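Local coordinates for protein 6-phosphogluconate dehydrogenase (Pseudomonas syringae, PDB 5U5G) that binds NADP+ and (2-oxopropyl)phosphonic acid and probably acts as a reductase of that ketone at a late stage of fosfomycin biosynthesis, at residues I17-L22 with G129-I134; I92-S97 with D117-P122; I138-P143 with T161-P166. One frame throughout, in Å; residues are numbered along the deposited sequence.

Contact 1 (I17-L22 with G129-I134); sequences ICRRLL and GALAGI
Arg20 reaches from helix 12-23 over the C-terminal end of helix 126-131 and lays its guanidinium on the turn that closes that helix. CG stands anti to the backbone N (chi1 -172°) and the chain then bends once, at chi2, which carries the aliphatic part past the Ala130 carbonyl, with Arg20 CB 3.5 Å from Ala130 O. From there NH1 donates to Leu131 O at 2.9 Å. The bond is not straight, its N-H...O angle being 143°, and the acceptor lies somewhat out of the guanidinium plane. One face of the same group rests on the peptide between Ala132 and Gly133; Arg20 NE comes to 3.4 Å from Gly133 CA. Gly133, with positive phi, ends the helix in a Schellman motif, its N bonded back to Ala130 O at 3.0 Å and Ile134 N to Gly129 O at 2.8 Å. The preceding residue of the other helix, Arg19, uses its guanidinium differently: the chain is bent at chi2 and chi3, and the Leu131 methyl CD2 sits over the centre of the flat group, 3.7 Å from Arg19 CZ. This is apolar shielding of a charged face, without a hydrogen bond between the two. Deeper in, Ile17 CG1 meets Ala130 CB at 3.9 Å, an apolar contact between the helices. Helix 143-156 adds Val155, whose carbonyl accepts from Arg20 NE, and Phe156, which packs on Ile17, Arg20 and Leu21. Strand 5-8 packs against helix 12-23 through Phe7, which touches Ile17, Cys18 and Leu21, while Met13 and Ala16 of the same helix extend the packing on Ala130.

Contact 2 (I92-S97 with D117-P122); sequences IVVDLS and DYIECP. With NAP (NADP nicotinamide-adenine-dinucleotide phosphate), chain E.
Strands 92-95 and 117-120, which with helix 101-113 form a beta-alpha-beta unit of the NAD-binding domain, run parallel, 4.8 Å apart at their axes and turned 19° against each other, pairing Ile92 with Asp117 through to Asp95 with Glu120. Val93 N donates to Asp117 O, Ile119 N to Val93 O (2.7 Å) and Asp95 N to Ile119 O, all close to straight. Cys121 N to Asp95 O, 2.9 Å and more bent (150°), continues the pairing. On one face Ile92, Val94 and Ile119 lie side by side, Ile92 CG2 being 3.8 Å from Ile119 CG1, and Val94 CG1 continues the row onto Cys121 CB at 3.7 Å. On the other face Tyr118, trans about chi1, extends along the sheet, and its hydroxyl donates to Asp95 OD2 at 2.8 Å. The carboxylate stands almost perpendicular to the ring, 81° between planes, and the hydroxyl meets OD2 from above the carboxylate plane. Tyr76 OH is a further partner of OD2. A water bridges Tyr118 OH and Asp95 O. Asp95 OD1 takes both Ser97 N, at 2.9 Å in an Asx turn, and Ser97 OG. The buried carboxylate thus has donors at both oxygens, which probably stabilise its negative charge. It also fixes the turn that brings Ser97 to the nicotinamide ribose of NADP+, with Ser97 CA 3.6 Å from its O3D.

Contact 3 (I138-P143 with T161-P166); sequences IVSGRP and TYVPEP
Strands 135-139 and 157-162, joined through helix 143-156 in a beta-alpha-beta unit, pair in parallel here before their chains diverge. Val139 makes both strand bonds: its N donates to Thr161 O at 2.9 Å, and its O accepts from Val163 N at 2.7 Å. On one face of the sheet Ile138 CG2 touches Val163 CG2 at 3.7 Å, Val163 lying just past the end of its strand. On the other, Tyr162 leans back across its neighbour. Its first torsion, -177°, sends the ring away from its own backbone N and past Val139, CD1 4.1 Å from Val139 CG1, and places the hydroxyl beside the start of helix 143-156. There Tyr162 OH donates to Gly141 O at 2.7 Å, with the carbonyl oxygen at the ring edge, while the Pro143 ring packs against the phenol oxygen; Pro164 CG covers part of one ring face, and Tyr146 stacks on the ring. This is the edge of the sheet within this subunit, since 157-162 is its outermost strand, and Asp206 and Val207 of the second subunit pack on Thr161 and Ile138 respectively. Further along, Gly141, with positive phi, donates from its N to Pro164 O (2.9 Å). Between the two chains Ser140 OG sits 2.7 Å from Val163 O and 3.0 Å from Glu165 O; its single proton can serve either carbonyl, and the same oxygen is hydrogen-bonded with Ala169 N.

In the fold
Contacts 2 and 3 share one sheet, their centres 10 Å apart: strands 117-124 and 135-139 are antiparallel neighbours, probably bonded from Ser140 N to Glu120 O (2.9 Å) and from Ile138 N to Pro122 O (3.0 Å). Contact 1 closes a longer span of chain, which contains all of contact 2, and meets it where Ile17 CD1 packs 3.8 Å from Leu96 CD1; contact 3 follows later in the sequence. Contact 2 touches the cofactor through Ser97, and Ile17 of contact 1 has its side chain about 7 Å from NADP+. The side chains of Ala130, Pro122 and Ile138, one from each contact, each lie about 8 Å from the bound (2-oxopropyl)phosphonic acid.

Contact 1 (I17-L22 with G129-I134)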
loop_
_atom_site.group_PDB
_atom_site.type_symbol
_atom_site.label_atom_id
_atom_site.label_comp_id
_atom_site.label_asym_id
_atom_site.label_seq_id
_atom_site.Cartn_x
_atom_site.Cartn_y
_atom_site.Cartn_z
ATOM N N ILE A 17 -2.073 -2.190 -23.926
ATOM C CA ILE A 17 -2.095 -3.634 -24.122
ATOM C C ILE A 17 -1.884 -3.981 -25.598
ATOM O O ILE A 17 -1.147 -4.920 -25.928
ATOM C CB ILE A 17 -3.402 -4.230 -23.557
ATOM C CG1 ILE A 17 -3.452 -3.982 -22.040
ATOM C CG2 ILE A 17 -3.534 -5.716 -23.916
ATOM C CD1 ILE A 17 -4.643 -4.577 -21.331
ATOM N N CYS A 18 -2.510 -3.223 -26.509
ATOM C CA CYS A 18 -2.276 -3.448 -27.936
ATOM C C CYS A 18 -0.805 -3.292 -28.305
ATOM O O CYS A 18 -0.265 -4.106 -29.064
ATOM C CB CYS A 18 -3.117 -2.496 -28.782
ATOM S SG CYS A 18 -4.783 -3.058 -29.014
ATOM N N ARG A 19 -0.146 -2.242 -27.803
ATOM C CA ARG A 19 1.274 -2.072 -28.100
ATOM C C ARG A 19 2.079 -3.281 -27.644
ATOM O O ARG A 19 2.978 -3.742 -28.357
ATOM C CB ARG A 19 1.816 -0.793 -27.453
ATOM C CG ARG A 19 1.742 0.413 -28.370
ATOM C CD ARG A 19 1.170 1.600 -27.650
ATOM N NE ARG A 19 2.199 2.341 -26.924
ATOM C CZ ARG A 19 1.931 3.173 -25.918
ATOM N NH1 ARG A 19 0.670 3.335 -25.513
ATOM N NH2 ARG A 19 2.914 3.818 -25.296
ATOM N N ARG A 20 1.764 -3.817 -26.464
ATOM C CA ARG A 20 2.467 -5.004 -25.984
ATOM C C ARG A 20 2.221 -6.204 -26.893
ATOM O O ARG A 20 3.149 -6.964 -27.199
ATOM C CB ARG A 20 2.041 -5.304 -24.548
ATOM C CG ARG A 20 2.831 -6.399 -23.876
ATOM C CD ARG A 20 4.225 -5.928 -23.518
ATOM N NE ARG A 20 5.034 -7.029 -23.016
ATOM C CZ ARG A 20 6.263 -6.898 -22.522
ATOM N NH1 ARG A 20 6.841 -5.706 -22.458
ATOM N NH2 ARG A 20 6.913 -7.971 -22.091
ATOM N N LEU A 21 0.977 -6.393 -27.343
ATOM C CA LEU A 21 0.696 -7.507 -28.247
ATOM C C LEU A 21 1.448 -7.341 -29.565
ATOM O O LEU A 21 2.039 -8.298 -30.079
ATOM C CB LEU A 21 -0.808 -7.623 -28.503
ATOM C CG LEU A 21 -1.714 -7.930 -27.311
ATOM C CD1 LEU A 21 -3.160 -7.699 -27.711
ATOM C CD2 LEU A 21 -1.507 -9.381 -26.842
ATOM N N LEU A 22 1.425 -6.129 -30.137
ATOM C CA LEU A 22 2.198 -5.880 -31.348
ATOM C C LEU A 22 3.680 -6.154 -31.117
ATOM O O LEU A 22 4.362 -6.681 -32.000
ATOM C CB LEU A 22 1.994 -4.442 -31.831
ATOM C CG LEU A 22 0.654 -4.001 -32.436
ATOM C CD1 LEU A 22 0.639 -2.489 -32.610
ATOM C CD2 LEU A 22 0.386 -4.690 -33.760
ATOM N N GLY A 129 2.270 -1.028 -16.284
ATOM C CA GLY A 129 2.350 -2.476 -16.242
ATOM C C GLY A 129 1.982 -3.139 -17.555
ATOM O O GLY A 129 2.518 -4.199 -17.884
ATOM N N ALA A 130 1.063 -2.536 -18.318
ATOM C CA ALA A 130 0.714 -3.071 -19.632
ATOM C C ALA A 130 1.896 -3.016 -20.589
ATOM O O ALA A 130 2.190 -3.995 -21.288
ATOM C CB ALA A 130 -0.465 -2.292 -20.224
ATOM N N LEU A 131 2.571 -1.864 -20.651
ATOM C CA LEU A 131 3.678 -1.692 -21.589
ATOM C C LEU A 131 4.842 -2.617 -21.257
ATOM O O LEU A 131 5.529 -3.104 -22.160
ATOM C CB LEU A 131 4.131 -0.231 -21.587
ATOM C CG LEU A 131 3.091 0.766 -22.113
ATOM C CD1 LEU A 131 3.578 2.196 -21.960
ATOM C CD2 LEU A 131 2.737 0.480 -23.568
ATOM N N ALA A 132 5.072 -2.878 -19.967
ATOM C CA ALA A 132 6.110 -3.807 -19.540
ATOM C C ALA A 132 5.637 -5.251 -19.520
ATOM O O ALA A 132 6.443 -6.141 -19.236
ATOM C CB ALA A 132 6.624 -3.428 -18.150
ATOM N N GLY A 133 4.362 -5.501 -19.811
ATOM C CA GLY A 133 3.850 -6.853 -19.847
ATOM C C GLY A 133 3.752 -7.524 -18.496
ATOM O O GLY A 133 3.844 -8.746 -18.417
ATOM N N ILE A 134 3.557 -6.759 -17.424
ATOM C CA ILE A 134 3.549 -7.346 -16.086
ATOM C C ILE A 134 2.217 -7.120 -15.383
ATOM O O ILE A 134 2.174 -7.061 -14.152
ATOM C CB ILE A 134 4.699 -6.790 -15.221
ATOM C CG1 ILE A 134 4.614 -5.256 -15.147
ATOM C CG2 ILE A 134 6.047 -7.314 -15.726
ATOM C CD1 ILE A 134 5.065 -4.658 -13.838
#

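Contact 2 (I92-S97 with D117-P122)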
loop_
_atom_site.group_PDB
_atom_site.type_symbol
_atom_site.label_atom_id
_atom_site.label_comp_id
_atom_site.label_asym_id
_atom_site.label_seq_id
_atom_site.Cartn_x
_atom_site.Cartn_y
_atom_site.Cartn_z
ATOM N N ILE A 92 -14.008 -16.752 -28.684
ATOM C CA ILE A 92 -13.715 -16.353 -27.311
ATOM C C ILE A 92 -13.542 -14.837 -27.270
ATOM O O ILE A 92 -12.817 -14.270 -28.097
ATOM C CB ILE A 92 -12.454 -17.057 -26.770
ATOM C CG1 ILE A 92 -12.630 -18.578 -26.810
ATOM C CG2 ILE A 92 -12.136 -16.582 -25.345
ATOM C CD1 ILE A 92 -11.341 -19.362 -26.588
ATOM N N VAL A 93 -14.220 -14.176 -26.326
ATOM C CA VAL A 93 -13.994 -12.760 -26.045
ATOM C C VAL A 93 -13.403 -12.634 -24.645
ATOM O O VAL A 93 -13.954 -13.167 -23.671
ATOM C CB VAL A 93 -15.282 -11.929 -26.193
ATOM C CG1 VAL A 93 -15.092 -10.543 -25.608
ATOM C CG2 VAL A 93 -15.683 -11.824 -27.667
ATOM N N VAL A 94 -12.275 -11.947 -24.551
ATOM C CA VAL A 94 -11.584 -11.707 -23.289
ATOM C C VAL A 94 -11.852 -10.252 -22.919
ATOM O O VAL A 94 -11.305 -9.336 -23.537
ATOM C CB VAL A 94 -10.086 -12.006 -23.406
ATOM C CG1 VAL A 94 -9.342 -11.671 -22.107
ATOM C CG2 VAL A 94 -9.880 -13.463 -23.817
ATOM N N ASP A 95 -12.723 -10.025 -21.935
ATOM C CA ASP A 95 -13.144 -8.666 -21.590
ATOM C C ASP A 95 -12.251 -8.178 -20.454
ATOM O O ASP A 95 -12.330 -8.681 -19.328
ATOM C CB ASP A 95 -14.626 -8.623 -21.213
ATOM C CG ASP A 95 -15.196 -7.192 -21.160
ATOM O OD1 ASP A 95 -14.429 -6.240 -20.903
ATOM O OD2 ASP A 95 -16.426 -7.024 -21.366
ATOM N N LEU A 96 -11.402 -7.199 -20.757
ATOM C CA LEU A 96 -10.454 -6.647 -19.806
ATOM C C LEU A 96 -11.006 -5.454 -19.048
ATOM O O LEU A 96 -10.261 -4.828 -18.283
ATOM C CB LEU A 96 -9.173 -6.234 -20.522
ATOM C CG LEU A 96 -8.547 -7.276 -21.439
ATOM C CD1 LEU A 96 -7.660 -6.565 -22.441
ATOM C CD2 LEU A 96 -7.748 -8.283 -20.619
ATOM N N SER A 97 -12.281 -5.127 -19.240
ATOM C CA SER A 97 -12.885 -3.971 -18.594
ATOM C C SER A 97 -13.244 -4.292 -17.149
ATOM O O SER A 97 -13.395 -5.452 -16.757
ATOM C CB SER A 97 -14.145 -3.524 -19.348
ATOM O OG SER A 97 -13.914 -3.515 -20.755
ATOM N N ASP A 117 -17.610 -18.315 -25.819
ATOM C CA ASP A 117 -17.099 -18.190 -24.459
ATOM C C ASP A 117 -16.756 -16.748 -24.120
ATOM O O ASP A 117 -15.948 -16.116 -24.809
ATOM C CB ASP A 117 -15.857 -19.048 -24.238
ATOM C CG ASP A 117 -16.202 -20.445 -23.768
ATOM O OD1 ASP A 117 -16.430 -20.625 -22.546
ATOM O OD2 ASP A 117 -16.248 -21.347 -24.625
ATOM N N TYR A 118 -17.357 -16.246 -23.046
ATOM C CA TYR A 118 -16.924 -15.009 -22.408
ATOM C C TYR A 118 -15.836 -15.340 -21.391
ATOM O O TYR A 118 -16.015 -16.238 -20.561
ATOM C CB TYR A 118 -18.118 -14.330 -21.728
ATOM C CG TYR A 118 -17.869 -12.934 -21.169
ATOM C CD1 TYR A 118 -17.711 -11.842 -22.020
ATOM C CD2 TYR A 118 -17.846 -12.706 -19.791
ATOM C CE1 TYR A 118 -17.511 -10.561 -21.517
ATOM C CE2 TYR A 118 -17.642 -11.432 -19.274
ATOM C CZ TYR A 118 -17.472 -10.364 -20.145
ATOM O OH TYR A 118 -17.271 -9.100 -19.638
ATOM N N ILE A 119 -14.699 -14.651 -21.479
ATOM C CA ILE A 119 -13.662 -14.709 -20.450
ATOM C C ILE A 119 -13.632 -13.352 -19.758
ATOM O O ILE A 119 -13.324 -12.325 -20.381
ATOM C CB ILE A 119 -12.290 -15.080 -21.022
ATOM C CG1 ILE A 119 -12.301 -16.513 -21.583
ATOM C CG2 ILE A 119 -11.209 -14.957 -19.949
ATOM C CD1 ILE A 119 -12.594 -17.597 -20.545
ATOM N N GLU A 120 -13.985 -13.353 -18.478
ATOM C CA GLU A 120 -14.039 -12.165 -17.636
ATOM C C GLU A 120 -12.641 -11.946 -17.057
ATOM O O GLU A 120 -12.188 -12.728 -16.222
ATOM C CB GLU A 120 -15.105 -12.390 -16.563
ATOM C CG GLU A 120 -15.162 -11.452 -15.377
ATOM C CD GLU A 120 -16.113 -11.974 -14.284
ATOM O OE1 GLU A 120 -16.964 -12.849 -14.574
ATOM O OE2 GLU A 120 -15.995 -11.525 -13.130
ATOM N N CYS A 121 -11.933 -10.907 -17.523
ATOM C CA CYS A 121 -10.494 -10.772 -17.257
ATOM C C CYS A 121 -10.113 -9.340 -16.873
ATOM O O CYS A 121 -9.326 -8.681 -17.568
ATOM C CB CYS A 121 -9.698 -11.240 -18.479
ATOM S SG CYS A 121 -7.918 -11.483 -18.210
ATOM N N PRO A 122 -10.629 -8.821 -15.751
ATOM C CA PRO A 122 -10.166 -7.504 -15.291
ATOM C C PRO A 122 -8.685 -7.570 -14.941
ATOM O O PRO A 122 -8.153 -8.636 -14.618
ATOM C CB PRO A 122 -11.037 -7.216 -14.061
ATOM C CG PRO A 122 -11.508 -8.581 -13.579
ATOM C CD PRO A 122 -11.652 -9.400 -14.848
HETATM P PA NAP E . -10.364 5.482 -21.329
HETATM O O1A NAP E . -11.345 6.488 -20.852
HETATM O O2A NAP E . -8.914 5.847 -21.532
HETATM O O5B NAP E . -10.914 4.785 -22.732
HETATM C C5B NAP E . -12.242 4.379 -22.506
HETATM C C4B NAP E . -12.624 3.452 -23.680
HETATM O O4B NAP E . -14.003 3.090 -23.629
HETATM C C3B NAP E . -12.329 4.183 -25.039
HETATM O O3B NAP E . -11.945 3.237 -25.989
HETATM C C2B NAP E . -13.740 4.688 -25.399
HETATM O O2B NAP E . -13.981 4.827 -26.714
HETATM C C1B NAP E . -14.565 3.444 -24.880
HETATM N N9A NAP E . -15.949 3.844 -24.714
HETATM C C8A NAP E . -16.555 4.538 -23.647
HETATM N N7A NAP E . -17.880 4.773 -23.851
HETATM C C5A NAP E . -18.123 4.209 -25.112
HETATM C C6A NAP E . -19.284 4.119 -25.901
HETATM N N6A NAP E . -20.477 4.637 -25.460
HETATM N N1A NAP E . -19.267 3.520 -27.119
HETATM C C2A NAP E . -18.057 3.017 -27.517
HETATM N N3A NAP E . -16.876 3.020 -26.882
HETATM C C4A NAP E . -16.933 3.633 -25.660
HETATM O O3 NAP E . -10.536 4.392 -20.113
HETATM P PN NAP E . -9.234 3.511 -19.812
HETATM O O1N NAP E . -8.648 2.893 -21.020
HETATM O O2N NAP E . -8.405 4.041 -18.663
HETATM O O5D NAP E . -9.951 2.143 -18.999
HETATM C C5D NAP E . -10.521 1.273 -19.871
HETATM C C4D NAP E . -10.917 0.050 -19.064
HETATM O O4D NAP E . -9.744 -0.517 -18.423
HETATM C C3D NAP E . -11.902 0.487 -17.901
HETATM O O3D NAP E . -12.854 -0.523 -17.721
HETATM C C2D NAP E . -10.989 0.594 -16.700
HETATM O O2D NAP E . -11.631 0.317 -15.483
HETATM C C1D NAP E . -9.985 -0.561 -17.022
HETATM N N1N NAP E . -8.713 -0.359 -16.356
HETATM C C2N NAP E . -7.951 0.826 -16.536
HETATM C C3N NAP E . -6.713 0.916 -15.937
HETATM C C7N NAP E . -5.883 2.110 -16.126
HETATM O O7N NAP E . -4.753 2.216 -15.647
HETATM N N7N NAP E . -6.345 3.148 -16.916
HETATM C C4N NAP E . -6.132 -0.214 -15.129
HETATM C C5N NAP E . -7.017 -1.373 -14.997
HETATM C C6N NAP E . -8.221 -1.409 -15.565
HETATM P P2B NAP E . -13.461 6.446 -27.435
HETATM O O1X NAP E . -11.984 6.207 -27.476
HETATM O O2X NAP E . -14.197 6.453 -28.778
HETATM O O3X NAP E . -13.983 7.373 -26.364
HETATM O O HOH W 1 -15.046 -8.858 -17.841
#

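Contact 3 (I138-P143 with T161-P166)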
loop_
_atom_site.group_PDB
_atom_site.type_symbol
_atom_site.label_atom_id
_atom_site.label_comp_id
_atom_site.label_asym_id
_atom_site.label_seq_id
_atom_site.Cartn_x
_atom_site.Cartn_y
_atom_site.Cartn_z
ATOM N N ILE A 138 -7.246 -11.137 -13.147
ATOM C CA ILE A 138 -8.193 -11.958 -12.395
ATOM C C ILE A 138 -9.199 -12.497 -13.401
ATOM O O ILE A 138 -9.774 -11.725 -14.172
ATOM C CB ILE A 138 -8.912 -11.149 -11.299
ATOM C CG1 ILE A 138 -7.947 -10.156 -10.644
ATOM C CG2 ILE A 138 -9.585 -12.095 -10.292
ATOM C CD1 ILE A 138 -8.647 -8.975 -9.980
ATOM N N VAL A 139 -9.400 -13.808 -13.417
ATOM C CA VAL A 139 -10.047 -14.454 -14.557
ATOM C C VAL A 139 -11.185 -15.340 -14.081
ATOM O O VAL A 139 -10.975 -16.238 -13.254
ATOM C CB VAL A 139 -9.049 -15.289 -15.386
ATOM C CG1 VAL A 139 -9.744 -15.883 -16.606
ATOM C CG2 VAL A 139 -7.856 -14.450 -15.799
ATOM N N SER A 140 -12.378 -15.110 -14.633
ATOM C CA SER A 140 -13.518 -15.992 -14.438
ATOM C C SER A 140 -14.002 -16.504 -15.789
ATOM O O SER A 140 -13.903 -15.811 -16.808
ATOM C CB SER A 140 -14.678 -15.284 -13.733
ATOM O OG SER A 140 -14.338 -14.902 -12.420
ATOM N N GLY A 141 -14.554 -17.709 -15.781
ATOM C CA GLY A 141 -15.034 -18.326 -16.995
ATOM C C GLY A 141 -14.663 -19.795 -17.080
ATOM O O GLY A 141 -14.068 -20.360 -16.153
ATOM N N ARG A 142 -14.991 -20.422 -18.246
ATOM C CA ARG A 142 -14.884 -21.864 -18.324
ATOM C C ARG A 142 -13.445 -22.289 -18.602
ATOM O O ARG A 142 -12.694 -21.570 -19.272
ATOM C CB ARG A 142 -15.810 -22.394 -19.406
ATOM C CG ARG A 142 -17.252 -21.976 -19.192
ATOM C CD ARG A 142 -18.214 -23.053 -19.689
ATOM N NE ARG A 142 -17.664 -23.687 -20.867
ATOM C CZ ARG A 142 -18.137 -24.821 -21.373
ATOM N NH1 ARG A 142 -19.180 -25.426 -20.800
ATOM N NH2 ARG A 142 -17.584 -25.362 -22.455
ATOM N N PRO A 143 -13.048 -23.449 -18.067
ATOM C CA PRO A 143 -11.624 -23.818 -18.087
ATOM C C PRO A 143 -11.056 -24.100 -19.472
ATOM O O PRO A 143 -9.864 -23.845 -19.696
ATOM C CB PRO A 143 -11.576 -25.062 -17.180
ATOM C CG PRO A 143 -12.964 -25.584 -17.172
ATOM C CD PRO A 143 -13.845 -24.376 -17.244
ATOM N N THR A 161 -4.739 -14.845 -11.774
ATOM C CA THR A 161 -5.491 -15.565 -10.742
ATOM C C THR A 161 -6.801 -16.069 -11.346
ATOM O O THR A 161 -7.701 -15.277 -11.647
ATOM C CB THR A 161 -5.760 -14.682 -9.517
ATOM O OG1 THR A 161 -4.524 -14.207 -8.972
ATOM C CG2 THR A 161 -6.490 -15.470 -8.432
ATOM N N TYR A 162 -6.918 -17.387 -11.504
ATOM C CA TYR A 162 -8.105 -18.000 -12.087
ATOM C C TYR A 162 -9.129 -18.280 -10.989
ATOM O O TYR A 162 -8.871 -19.083 -10.086
ATOM C CB TYR A 162 -7.721 -19.286 -12.817
ATOM C CG TYR A 162 -8.851 -19.980 -13.533
ATOM C CD1 TYR A 162 -9.792 -19.257 -14.250
ATOM C CD2 TYR A 162 -8.948 -21.373 -13.532
ATOM C CE1 TYR A 162 -10.823 -19.899 -14.927
ATOM C CE2 TYR A 162 -9.972 -22.021 -14.211
ATOM C CZ TYR A 162 -10.905 -21.278 -14.903
ATOM O OH TYR A 162 -11.930 -21.905 -15.569
ATOM N N VAL A 163 -10.276 -17.610 -11.060
ATOM C CA VAL A 163 -11.381 -17.834 -10.131
ATOM C C VAL A 163 -12.633 -18.109 -10.967
ATOM O O VAL A 163 -13.374 -17.178 -11.323
ATOM C CB VAL A 163 -11.542 -16.647 -9.163
ATOM C CG1 VAL A 163 -10.481 -16.721 -8.055
ATOM C CG2 VAL A 163 -11.425 -15.290 -9.920
ATOM N N PRO A 164 -12.927 -19.383 -11.259
ATOM C CA PRO A 164 -13.819 -19.709 -12.393
ATOM C C PRO A 164 -15.219 -19.126 -12.311
ATOM O O PRO A 164 -15.792 -18.792 -13.355
ATOM C CB PRO A 164 -13.868 -21.248 -12.364
ATOM C CG PRO A 164 -12.661 -21.677 -11.616
ATOM C CD PRO A 164 -12.347 -20.582 -10.632
ATOM N N GLU A 165 -15.788 -19.014 -11.114
ATOM C CA GLU A 165 -17.186 -18.622 -10.971
ATOM C C GLU A 165 -17.461 -17.290 -11.664
ATOM O O GLU A 165 -16.780 -16.296 -11.377
ATOM C CB GLU A 165 -17.550 -18.516 -9.492
ATOM C CG GLU A 165 -18.964 -18.021 -9.236
ATOM C CD GLU A 165 -19.252 -17.779 -7.752
ATOM O OE1 GLU A 165 -18.312 -17.436 -7.002
ATOM O OE2 GLU A 165 -20.420 -17.945 -7.334
ATOM N N PRO A 166 -18.452 -17.226 -12.558
ATOM C CA PRO A 166 -18.769 -15.957 -13.232
ATOM C C PRO A 166 -19.049 -14.834 -12.245
ATOM O O PRO A 166 -19.725 -15.018 -11.229
ATOM C CB PRO A 166 -20.018 -16.296 -14.052
ATOM C CG PRO A 166 -19.916 -17.780 -14.304
ATOM C CD PRO A 166 -19.262 -18.350 -13.061
#